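Local coordinates for protein RNA-directed RNA polymerase (Infectious pancreatic necrosis virus, PDB 2YI9) that catalyses template-directed synthesis of viral RNA from ribonucleoside triphosphates and probably also becomes covalently attached to the genomic RNA, at residues Y386-Y391 with L478-M483; Y399-E404 with F515-E520; L301-G306 with I321-Y326. All coordinates share one frame; numbering follows the deposited sequence. Where two conformers were deposited one is given.

Contact 1 (Y386-Y391 with L478-M483); sequences YADNIY and LNNHLM. With MG (magnesium ion), chain F.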
loop_
_atom_site.group_PDB
_atom_site.type_symbol
_atom_site.label_atom_id
_atom_site.label_comp_id
_atom_site.label_asym_id
_atom_site.label_seq_id
_atom_site.Cartn_x
_atom_site.Cartn_y
_atom_site.Cartn_z
ATOM N N TYR A 386 4.541 -9.808 -4.574
ATOM C CA TYR A 386 4.091 -8.884 -3.529
ATOM C C TYR A 386 3.746 -7.556 -4.201
ATOM O O TYR A 386 4.651 -6.800 -4.535
ATOM C CB TYR A 386 5.159 -8.677 -2.438
ATOM C CG TYR A 386 4.607 -7.910 -1.257
ATOM C CD1 TYR A 386 3.956 -8.569 -0.216
ATOM C CD2 TYR A 386 4.693 -6.519 -1.198
ATOM C CE1 TYR A 386 3.469 -7.876 0.887
ATOM C CE2 TYR A 386 4.178 -5.809 -0.111
ATOM C CZ TYR A 386 3.575 -6.496 0.934
ATOM O OH TYR A 386 3.041 -5.838 2.012
ATOM N N ALA A 387 2.455 -7.295 -4.426
ATOM C CA ALA A 387 1.991 -6.080 -5.101
ATOM C C ALA A 387 2.797 -5.891 -6.419
ATOM O O ALA A 387 2.813 -6.804 -7.229
ATOM C CB ALA A 387 2.110 -4.847 -4.172
ATOM N N ASP A 388 3.504 -4.756 -6.595
ATOM C CA ASP A 388 4.304 -4.461 -7.788
ATOM C C ASP A 388 5.725 -5.079 -7.766
ATOM O O ASP A 388 6.571 -4.666 -8.559
ATOM C CB ASP A 388 4.363 -2.937 -8.032
ATOM C CG ASP A 388 4.959 -2.169 -6.872
ATOM O OD1 ASP A 388 4.779 -2.611 -5.715
ATOM O OD2 ASP A 388 5.593 -1.113 -7.119
ATOM N N ASN A 389 5.989 -6.050 -6.866
ATOM C CA ASN A 389 7.293 -6.733 -6.786
ATOM C C ASN A 389 7.143 -8.174 -7.218
ATOM O O ASN A 389 6.213 -8.873 -6.785
ATOM C CB ASN A 389 7.869 -6.712 -5.349
ATOM C CG ASN A 389 7.939 -5.335 -4.758
ATOM O OD1 ASN A 389 8.864 -4.594 -5.009
ATOM N ND2 ASN A 389 6.935 -4.939 -3.999
ATOM N N ILE A 390 8.077 -8.625 -8.050
ATOM C CA ILE A 390 8.126 -10.004 -8.522
ATOM C C ILE A 390 9.526 -10.521 -8.200
ATOM O O ILE A 390 10.507 -9.842 -8.477
ATOM C CB ILE A 390 7.815 -10.115 -10.050
ATOM C CG1 ILE A 390 6.370 -9.690 -10.381
ATOM C CG2 ILE A 390 8.152 -11.535 -10.606
ATOM C CD1 ILE A 390 6.134 -9.332 -11.890
ATOM N N TYR A 391 9.611 -11.715 -7.629
ATOM C CA TYR A 391 10.889 -12.368 -7.354
ATOM C C TYR A 391 10.923 -13.660 -8.132
ATOM O O TYR A 391 9.983 -14.449 -8.063
ATOM C CB TYR A 391 11.096 -12.620 -5.848
ATOM C CG TYR A 391 11.055 -11.341 -5.046
ATOM C CD1 TYR A 391 12.180 -10.531 -4.934
ATOM C CD2 TYR A 391 9.872 -10.904 -4.454
ATOM C CE1 TYR A 391 12.145 -9.343 -4.202
ATOM C CE2 TYR A 391 9.814 -9.696 -3.757
ATOM C CZ TYR A 391 10.958 -8.926 -3.627
ATOM O OH TYR A 391 10.915 -7.752 -2.918
ATOM N N LEU A 478 -3.713 -4.498 -3.965
ATOM C CA LEU A 478 -4.491 -5.499 -4.727
ATOM C C LEU A 478 -4.374 -5.333 -6.237
ATOM O O LEU A 478 -4.118 -6.313 -6.924
ATOM C CB LEU A 478 -5.982 -5.493 -4.305
ATOM C CG LEU A 478 -6.291 -5.819 -2.828
ATOM C CD1 LEU A 478 -7.749 -5.476 -2.494
ATOM C CD2 LEU A 478 -5.955 -7.291 -2.477
ATOM N N ASN A 479 -4.549 -4.096 -6.746
ATOM C CA ASN A 479 -4.469 -3.794 -8.175
ATOM C C ASN A 479 -3.061 -4.050 -8.704
ATOM O O ASN A 479 -2.926 -4.642 -9.782
ATOM C CB ASN A 479 -4.926 -2.348 -8.465
ATOM C CG ASN A 479 -6.399 -2.111 -8.180
ATOM O OD1 ASN A 479 -7.187 -3.044 -8.107
ATOM N ND2 ASN A 479 -6.805 -0.861 -7.982
ATOM N N ASN A 480 -2.021 -3.636 -7.933
ATOM C CA ASN A 480 -0.625 -3.886 -8.300
ATOM C C ASN A 480 -0.334 -5.373 -8.348
ATOM O O ASN A 480 0.313 -5.833 -9.282
ATOM C CB ASN A 480 0.347 -3.186 -7.336
ATOM C CG ASN A 480 0.531 -1.714 -7.618
ATOM O OD1 ASN A 480 0.091 -1.179 -8.637
ATOM N ND2 ASN A 480 1.164 -1.021 -6.705
ATOM N N HIS A 481 -0.826 -6.128 -7.339
ATOM C CA HIS A 481 -0.635 -7.587 -7.235
ATOM C C HIS A 481 -1.254 -8.303 -8.443
ATOM O O HIS A 481 -0.688 -9.268 -8.956
ATOM C CB HIS A 481 -1.250 -8.091 -5.922
ATOM C CG HIS A 481 -0.731 -9.426 -5.485
ATOM N ND1 HIS A 481 0.335 -9.532 -4.604
ATOM C CD2 HIS A 481 -1.180 -10.666 -5.786
ATOM C CE1 HIS A 481 0.499 -10.833 -4.386
ATOM N NE2 HIS A 481 -0.381 -11.557 -5.084
ATOM N N LEU A 482 -2.418 -7.816 -8.897
ATOM C CA LEU A 482 -3.081 -8.363 -10.072
ATOM C C LEU A 482 -2.240 -8.094 -11.345
ATOM O O LEU A 482 -2.091 -8.983 -12.177
ATOM C CB LEU A 482 -4.525 -7.806 -10.201
ATOM C CG LEU A 482 -5.267 -8.119 -11.524
ATOM C CD1 LEU A 482 -5.302 -9.647 -11.798
ATOM C CD2 LEU A 482 -6.667 -7.649 -11.443
ATOM N N MET A 483 -1.667 -6.900 -11.475
ATOM C CA MET A 483 -0.803 -6.593 -12.625
ATOM C C MET A 483 0.443 -7.476 -12.635
ATOM O O MET A 483 0.806 -8.001 -13.688
ATOM C CB MET A 483 -0.456 -5.104 -12.681
ATOM C CG MET A 483 -1.667 -4.258 -13.078
ATOM S SD MET A 483 -1.204 -2.557 -13.330
ATOM C CE MET A 483 -0.893 -2.016 -11.633
HETATM MG MG MG F . 10.931 -4.519 -5.464
HETATM O O HOH W 1 11.499 -5.351 -3.694
HETATM O O HOH W 2 12.911 -4.028 -5.882
HETATM O O HOH W 3 10.570 -2.495 -4.530
HETATM O O HOH W 4 11.100 -6.451 -6.518
#
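Asn480 sets its CB against the backbone of the Ala387-Asp388 turn, with CB 3.6 Å from Asp388 N. The turn carries the Ala-Asp-Asn sequence that birnavirus polymerases have in palm motif C. It is a type II' beta turn from Tyr386 to Asn389, and it leads into strand 389-394. Residues 478-483 belong to helix 476-493, which flanks the turn. The Asp388 and Asn480 side chains run side by side, their carboxylate and amide planes 30° apart. Asp388 CB lies 4.0 Å from Asn480 ND2, a packing contact. The polar link across the contact is Ala387 N to His481 ND1, a 3.1 Å hydrogen bond. It comes in at the ring edge, tilted 21° from the ring plane. With CG of His481 anti to the backbone N (chi1 -160°), the ring is carried beside Ala387, and ND1 faces its N-H. NE2 bonds to Thr204 O, so both ring nitrogens are held, consistent with the proton sitting on NE2. Ala387 O also takes a CH···O contact from His481 CA. Within the turn, Asn389 N and ND2 grip Tyr386 O from opposite faces of its carbonyl plane. The ND2 bond probably steadies the Asn389 amide, whose OD1 binds magnesium at 2.1 Å.

Contact 2 (Y399-E404 with F515-E520); sequences YSIDLE and FKIERE. With MG (magnesium ion), chain F.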
loop_
_atom_site.group_PDB
_atom_site.type_symbol
_atom_site.label_atom_id
_atom_site.label_comp_id
_atom_site.label_asym_id
_atom_site.label_seq_id
_atom_site.Cartn_x
_atom_site.Cartn_y
_atom_site.Cartn_z
ATOM N N TYR A 399 16.283 -12.995 -9.036
ATOM C CA TYR A 399 15.912 -11.756 -9.714
ATOM C C TYR A 399 14.864 -11.024 -8.930
ATOM O O TYR A 399 13.847 -11.609 -8.564
ATOM C CB TYR A 399 15.372 -12.021 -11.136
ATOM C CG TYR A 399 16.356 -12.754 -12.015
ATOM C CD1 TYR A 399 17.315 -12.058 -12.754
ATOM C CD2 TYR A 399 16.341 -14.148 -12.101
ATOM C CE1 TYR A 399 18.245 -12.733 -13.545
ATOM C CE2 TYR A 399 17.243 -14.830 -12.911
ATOM C CZ TYR A 399 18.192 -14.117 -13.635
ATOM O OH TYR A 399 19.107 -14.794 -14.405
ATOM N N SER A 400 15.103 -9.747 -8.685
ATOM C CA SER A 400 14.138 -8.882 -8.044
ATOM C C SER A 400 13.653 -7.953 -9.157
ATOM O O SER A 400 14.450 -7.224 -9.765
ATOM C CB SER A 400 14.766 -8.090 -6.903
ATOM O OG SER A 400 13.778 -7.231 -6.361
ATOM N N ILE A 401 12.355 -8.060 -9.487
ATOM C CA ILE A 401 11.729 -7.307 -10.566
ATOM C C ILE A 401 10.694 -6.356 -9.992
ATOM O O ILE A 401 9.975 -6.718 -9.060
ATOM C CB ILE A 401 11.121 -8.300 -11.606
ATOM C CG1 ILE A 401 12.225 -9.158 -12.278
ATOM C CG2 ILE A 401 10.220 -7.604 -12.678
ATOM C CD1 ILE A 401 11.824 -10.584 -12.488
ATOM N N ASP A 402 10.614 -5.140 -10.546
ATOM C CA ASP A 402 9.577 -4.195 -10.130
ATOM C C ASP A 402 8.809 -3.766 -11.326
ATOM O O ASP A 402 9.389 -3.549 -12.387
ATOM C CB ASP A 402 10.177 -2.930 -9.471
ATOM C CG ASP A 402 10.830 -3.158 -8.127
ATOM O OD1 ASP A 402 10.268 -3.914 -7.312
ATOM O OD2 ASP A 402 11.911 -2.599 -7.895
ATOM N N LEU A 403 7.511 -3.554 -11.156
ATOM C CA LEU A 403 6.730 -2.904 -12.213
ATOM C C LEU A 403 7.270 -1.464 -12.226
ATOM O O LEU A 403 7.666 -0.941 -11.167
ATOM C CB LEU A 403 5.225 -2.902 -11.893
ATOM C CG LEU A 403 4.577 -4.274 -11.637
ATOM C CD1 LEU A 403 3.072 -4.138 -11.491
ATOM C CD2 LEU A 403 4.985 -5.333 -12.724
ATOM N N GLU A 404 7.385 -0.865 -13.406
ATOM C CA GLU A 404 7.913 0.500 -13.497
ATOM C C GLU A 404 6.772 1.445 -13.166
ATOM O O GLU A 404 5.768 1.452 -13.888
ATOM C CB GLU A 404 8.493 0.761 -14.903
ATOM C CG GLU A 404 9.005 2.174 -15.113
ATOM C CD GLU A 404 9.449 2.512 -16.527
ATOM O OE1 GLU A 404 9.049 1.799 -17.473
ATOM O OE2 GLU A 404 10.133 3.547 -16.695
ATOM N N PHE A 515 7.971 -2.863 -16.724
ATOM C CA PHE A 515 8.686 -3.427 -15.573
ATOM C C PHE A 515 10.192 -3.357 -15.843
ATOM O O PHE A 515 10.616 -3.094 -16.966
ATOM C CB PHE A 515 8.230 -4.880 -15.249
ATOM C CG PHE A 515 8.275 -5.838 -16.427
ATOM C CD1 PHE A 515 9.485 -6.346 -16.886
ATOM C CD2 PHE A 515 7.102 -6.233 -17.073
ATOM C CE1 PHE A 515 9.524 -7.200 -17.982
ATOM C CE2 PHE A 515 7.143 -7.124 -18.141
ATOM C CZ PHE A 515 8.350 -7.620 -18.576
ATOM N N LYS A 516 10.985 -3.597 -14.813
ATOM C CA LYS A 516 12.439 -3.616 -14.910
ATOM C C LYS A 516 13.024 -4.544 -13.879
ATOM O O LYS A 516 12.435 -4.755 -12.821
ATOM C CB LYS A 516 13.052 -2.194 -14.797
ATOM C CG LYS A 516 12.583 -1.375 -13.615
ATOM C CD LYS A 516 13.127 0.045 -13.710
ATOM C CE LYS A 516 12.595 0.912 -12.603
ATOM N NZ LYS A 516 13.437 2.119 -12.376
ATOM N N ILE A 517 14.199 -5.074 -14.187
ATOM C CA ILE A 517 14.961 -5.940 -13.300
ATOM C C ILE A 517 15.752 -4.987 -12.401
ATOM O O ILE A 517 16.556 -4.211 -12.898
ATOM C CB ILE A 517 15.859 -6.947 -14.089
ATOM C CG1 ILE A 517 15.017 -8.093 -14.730
ATOM C CG2 ILE A 517 16.897 -7.603 -13.148
ATOM C CD1 ILE A 517 13.884 -7.771 -15.730
ATOM N N GLU A 518 15.493 -5.030 -11.096
ATOM C CA GLU A 518 16.207 -4.172 -10.172
ATOM C C GLU A 518 17.482 -4.806 -9.671
ATOM O O GLU A 518 18.460 -4.099 -9.468
ATOM C CB GLU A 518 15.305 -3.753 -9.024
ATOM C CG GLU A 518 14.126 -2.935 -9.521
ATOM C CD GLU A 518 14.326 -1.461 -9.818
ATOM O OE1 GLU A 518 15.485 -1.005 -9.957
ATOM O OE2 GLU A 518 13.293 -0.763 -9.930
ATOM N N ARG A 519 17.476 -6.133 -9.489
ATOM C CA ARG A 519 18.627 -6.874 -8.999
ATOM C C ARG A 519 18.704 -8.235 -9.627
ATOM O O ARG A 519 17.684 -8.897 -9.837
ATOM C CB ARG A 519 18.488 -7.041 -7.479
ATOM C CG ARG A 519 19.725 -7.592 -6.797
ATOM C CD ARG A 519 19.656 -7.375 -5.314
ATOM N NE ARG A 519 19.443 -5.961 -5.007
ATOM C CZ ARG A 519 19.571 -5.448 -3.798
ATOM N NH1 ARG A 519 19.921 -6.221 -2.782
ATOM N NH2 ARG A 519 19.354 -4.155 -3.593
ATOM N N GLU A 520 19.947 -8.665 -9.871
ATOM C CA GLU A 520 20.308 -9.967 -10.393
ATOM C C GLU A 520 21.393 -10.496 -9.441
ATOM O O GLU A 520 22.512 -9.974 -9.420
ATOM C CB GLU A 520 20.835 -9.790 -11.810
ATOM C CG GLU A 520 21.354 -11.058 -12.439
ATOM C CD GLU A 520 22.072 -10.848 -13.755
ATOM O OE1 GLU A 520 22.602 -9.739 -13.993
ATOM O OE2 GLU A 520 22.089 -11.800 -14.560
HETATM MG MG MG F . 10.931 -4.519 -5.464
HETATM O O HOH W 4 11.100 -6.451 -6.518
HETATM O O HOH W 2 12.911 -4.028 -5.882
HETATM O O HOH W 3 10.570 -2.495 -4.530
HETATM O O HOH W 1 11.499 -5.351 -3.694
#
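Strands 399-403 and 515-520 run antiparallel, their axes 4.6 Å apart at closest and at 149°, with a classic beta bulge where Glu518 and Arg519 both face Ser400. Ser400 O accepts from both residues. Glu518 N reaches it at 2.8 Å, nearly along the C=O axis, and Arg519 N comes in on a lone pair. Beyond the bulge, Asp402 and Lys516 form a hydrogen-bonded pair with two nearly straight bonds.

Ile401, Ile517, Tyr399 and Glu520 share one face, which is largely apolar around the two isoleucines. Ile401 and Ile517 lie side by side, with CG1 to CG1 at 3.9 Å. Tyr399 runs alongside Glu520, its CE1 3.7 Å from Glu520 CG. Tyr399 OH bonds to Asn498 ND2.

Asp402 and Ser400 point to the other face, where the magnesium sits. This fits palm motif A of polymerases, with Asp402 as its metal-binding aspartate. CG of Asp402 stands beside the backbone N (chi1 -68°), and OD1 binds the ion at 2.1 Å. OD2 accepts from a metal-bound water at 2.7 Å. A second metal-bound water links Ser400 OG, at 2.8 Å, to Ile401 O, which ties the hydration shell to the strand. Arg519 turns its guanidinium away to a salt bridge with Glu579.

Phe515 CB packs 4.1 Å from Leu403 CD2. Strand 397-403 pairs along its other edge with strand 389-394, while 515-521 is an outermost strand of this sheet. Phe504 and Met505 of helix 502-505 cover Ile517, and helix 476-493 lies against Leu403 and Phe515 through Ser484 and Val487.

Contact 3 (L301-G306 with I321-Y326); sequences LLFPKG and IWSAPY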
loop_
_atom_site.group_PDB
_atom_site.type_symbol
_atom_site.label_atom_id
_atom_site.label_comp_id
_atom_site.label_asym_id
_atom_site.label_seq_id
_atom_site.Cartn_x
_atom_site.Cartn_y
_atom_site.Cartn_z
ATOM N N LEU A 301 -6.260 14.373 -3.332
ATOM C CA LEU A 301 -5.330 15.490 -3.085
ATOM C C LEU A 301 -3.943 14.938 -3.404
ATOM O O LEU A 301 -3.634 13.818 -2.985
ATOM C CB LEU A 301 -5.393 15.987 -1.616
ATOM C CG LEU A 301 -6.780 16.447 -1.102
ATOM C CD1 LEU A 301 -6.699 16.889 0.376
ATOM C CD2 LEU A 301 -7.360 17.554 -1.986
ATOM N N LEU A 302 -3.155 15.657 -4.214
ATOM C CA LEU A 302 -1.834 15.162 -4.603
ATOM C C LEU A 302 -0.783 15.547 -3.546
ATOM O O LEU A 302 -0.126 16.586 -3.638
ATOM C CB LEU A 302 -1.452 15.651 -6.008
ATOM C CG LEU A 302 -0.347 14.838 -6.690
ATOM C CD1 LEU A 302 -0.884 13.478 -7.198
ATOM C CD2 LEU A 302 0.296 15.643 -7.806
ATOM N N PHE A 303 -0.679 14.706 -2.519
ATOM C CA PHE A 303 0.194 14.881 -1.369
ATOM C C PHE A 303 1.638 14.476 -1.704
ATOM O O PHE A 303 1.863 13.350 -2.136
ATOM C CB PHE A 303 -0.383 14.085 -0.179
ATOM C CG PHE A 303 0.398 14.151 1.118
ATOM C CD1 PHE A 303 1.401 13.217 1.400
ATOM C CD2 PHE A 303 0.095 15.103 2.083
ATOM C CE1 PHE A 303 2.128 13.274 2.606
ATOM C CE2 PHE A 303 0.836 15.170 3.282
ATOM C CZ PHE A 303 1.832 14.243 3.541
ATOM N N PRO A 304 2.642 15.371 -1.508
ATOM C CA PRO A 304 4.039 14.972 -1.772
ATOM C C PRO A 304 4.551 14.049 -0.648
ATOM O O PRO A 304 4.499 14.406 0.529
ATOM C CB PRO A 304 4.791 16.311 -1.805
ATOM C CG PRO A 304 3.997 17.219 -0.915
ATOM C CD PRO A 304 2.554 16.746 -0.959
ATOM N N LYS A 305 5.003 12.857 -1.004
ATOM C CA LYS A 305 5.474 11.890 -0.018
ATOM C C LYS A 305 6.854 12.264 0.589
ATOM O O LYS A 305 7.780 12.624 -0.153
ATOM C CB LYS A 305 5.540 10.498 -0.675
ATOM C CG LYS A 305 5.628 9.357 0.328
ATOM C CD LYS A 305 5.562 7.998 -0.369
ATOM C CE LYS A 305 5.542 6.847 0.620
ATOM N NZ LYS A 305 6.761 6.803 1.480
ATOM N N GLY A 306 6.966 12.148 1.918
ATOM C CA GLY A 306 8.221 12.365 2.639
ATOM C C GLY A 306 9.155 11.187 2.402
ATOM O O GLY A 306 8.807 10.053 2.727
ATOM N N ILE A 321 1.274 10.836 -3.007
ATOM C CA ILE A 321 0.230 10.015 -2.398
ATOM C C ILE A 321 -1.080 10.633 -2.911
ATOM O O ILE A 321 -1.322 11.825 -2.706
ATOM C CB ILE A 321 0.287 9.947 -0.842
ATOM C CG1 ILE A 321 1.588 9.238 -0.361
ATOM C CG2 ILE A 321 -0.978 9.213 -0.294
ATOM C CD1 ILE A 321 1.898 9.449 1.150
ATOM N N TRP A 322 -1.885 9.847 -3.622
ATOM C CA TRP A 322 -3.205 10.263 -4.095
ATOM C C TRP A 322 -4.088 10.122 -2.839
ATOM O O TRP A 322 -4.419 9.005 -2.439
ATOM C CB TRP A 322 -3.640 9.305 -5.211
ATOM C CG TRP A 322 -4.833 9.741 -6.021
ATOM C CD1 TRP A 322 -4.812 10.431 -7.200
ATOM C CD2 TRP A 322 -6.203 9.376 -5.791
ATOM N NE1 TRP A 322 -6.085 10.535 -7.709
ATOM C CE2 TRP A 322 -6.961 9.904 -6.861
ATOM C CE3 TRP A 322 -6.862 8.637 -4.792
ATOM C CZ2 TRP A 322 -8.357 9.762 -6.936
ATOM C CZ3 TRP A 322 -8.241 8.483 -4.875
ATOM C CH2 TRP A 322 -8.976 9.053 -5.929
ATOM N N SER A 323 -4.377 11.246 -2.157
ATOM C CA SER A 323 -5.147 11.212 -0.899
ATOM C C SER A 323 -6.624 11.156 -1.169
ATOM O O SER A 323 -7.262 12.165 -1.493
ATOM C CB SER A 323 -4.794 12.363 0.043
ATOM O OG SER A 323 -3.390 12.498 0.154
ATOM N N ALA A 324 -7.158 9.956 -1.019
ATOM C CA ALA A 324 -8.536 9.636 -1.291
ATOM C C ALA A 324 -9.519 10.315 -0.368
ATOM O O ALA A 324 -9.299 10.375 0.846
ATOM C CB ALA A 324 -8.743 8.122 -1.252
ATOM N N PRO A 325 -10.656 10.767 -0.931
ATOM C CA PRO A 325 -11.727 11.291 -0.079
ATOM C C PRO A 325 -12.118 10.201 0.947
ATOM O O PRO A 325 -12.236 9.018 0.604
ATOM C CB PRO A 325 -12.860 11.547 -1.093
ATOM C CG PRO A 325 -12.125 11.800 -2.390
ATOM C CD PRO A 325 -11.063 10.761 -2.355
ATOM N N TYR A 326 -12.254 10.601 2.212
ATOM C CA TYR A 326 -12.627 9.717 3.325
ATOM C C TYR A 326 -13.864 8.821 2.983
ATOM O O TYR A 326 -13.778 7.613 3.229
ATOM C CB TYR A 326 -12.862 10.578 4.589
ATOM C CG TYR A 326 -12.893 9.886 5.942
ATOM C CD1 TYR A 326 -12.840 8.490 6.048
ATOM C CD2 TYR A 326 -13.004 10.621 7.116
ATOM C CE1 TYR A 326 -12.908 7.853 7.293
ATOM C CE2 TYR A 326 -13.096 9.999 8.357
ATOM C CZ TYR A 326 -13.030 8.617 8.446
ATOM O OH TYR A 326 -13.079 8.034 9.688
#
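The Phe303 ring meets Ile321 obliquely, its CD1 3.8 Å from Ile321 CD1. The two side chains run alongside and point the same way. Ser323 OG also approaches this ring obliquely and lies 3.4 Å from Phe303 CB. With CG anti to the backbone N (chi1 -180°), the phenyl group extends from the sheet beside Ile321, and Tyr106 touches it from a loop. The indole of Trp322 goes to the other face, which it shares with Leu302. It rests on Cys457, and its NE1 has weak bonds to Ser456 O and Thr466 OG1.

The two strands are the arms of a beta hairpin, 299-310 with 320-323, within a mixed sheet. Segments 301-304 and 321-323 run antiparallel, at 142°. Leu301 and Ser323 form one hydrogen-bonded pair, and Phe303 and Ile321 the next. The Ile321 N to Phe303 O bond is short at 2.7 Å and lies in the carbonyl plane. Ser323 N also binds Leu301 O in that group's plane, at 2.8 Å, and Ser323 OG adds a weak bond to the same oxygen. Leu302, between these pairs, is the centre of an inverse gamma turn. It packs on Cys457 and Leu459 of strand 456-459, which runs parallel to 299-310.

Lys305 crosses Ile321 at a slant, with CG 3.8 Å from Ile321 CD1, before its NZ reaches Glu307 in a salt bridge. Leu301 lies about 4 Å, side chain to residue, from Gly248 of a predicted GTP-binding segment.

How the contacts relate
All three contacts lie in the palm domain. Contact 3 closes first along the chain. Contacts 1 and 2 then interleave, as 386-391 and 399-404 precede 478-483 and 515-520. Their centres are about 12 Å apart, and both reach one four-stranded antiparallel sheet, contact 1 through 386-391 alone. Strands 389-394 and 397-403 are neighbours in it. Asn389 of contact 1 and Asp402 of contact 2 are adjacent ligands of the same magnesium. Motif C thus comes before motif A in the sequence, the permuted order known from birnavirus polymerases. Contact 3 belongs to a separate mixed sheet. Its centre is about 21 Å from that of contact 1 and about 26 Å from contact 2's; it touches neither.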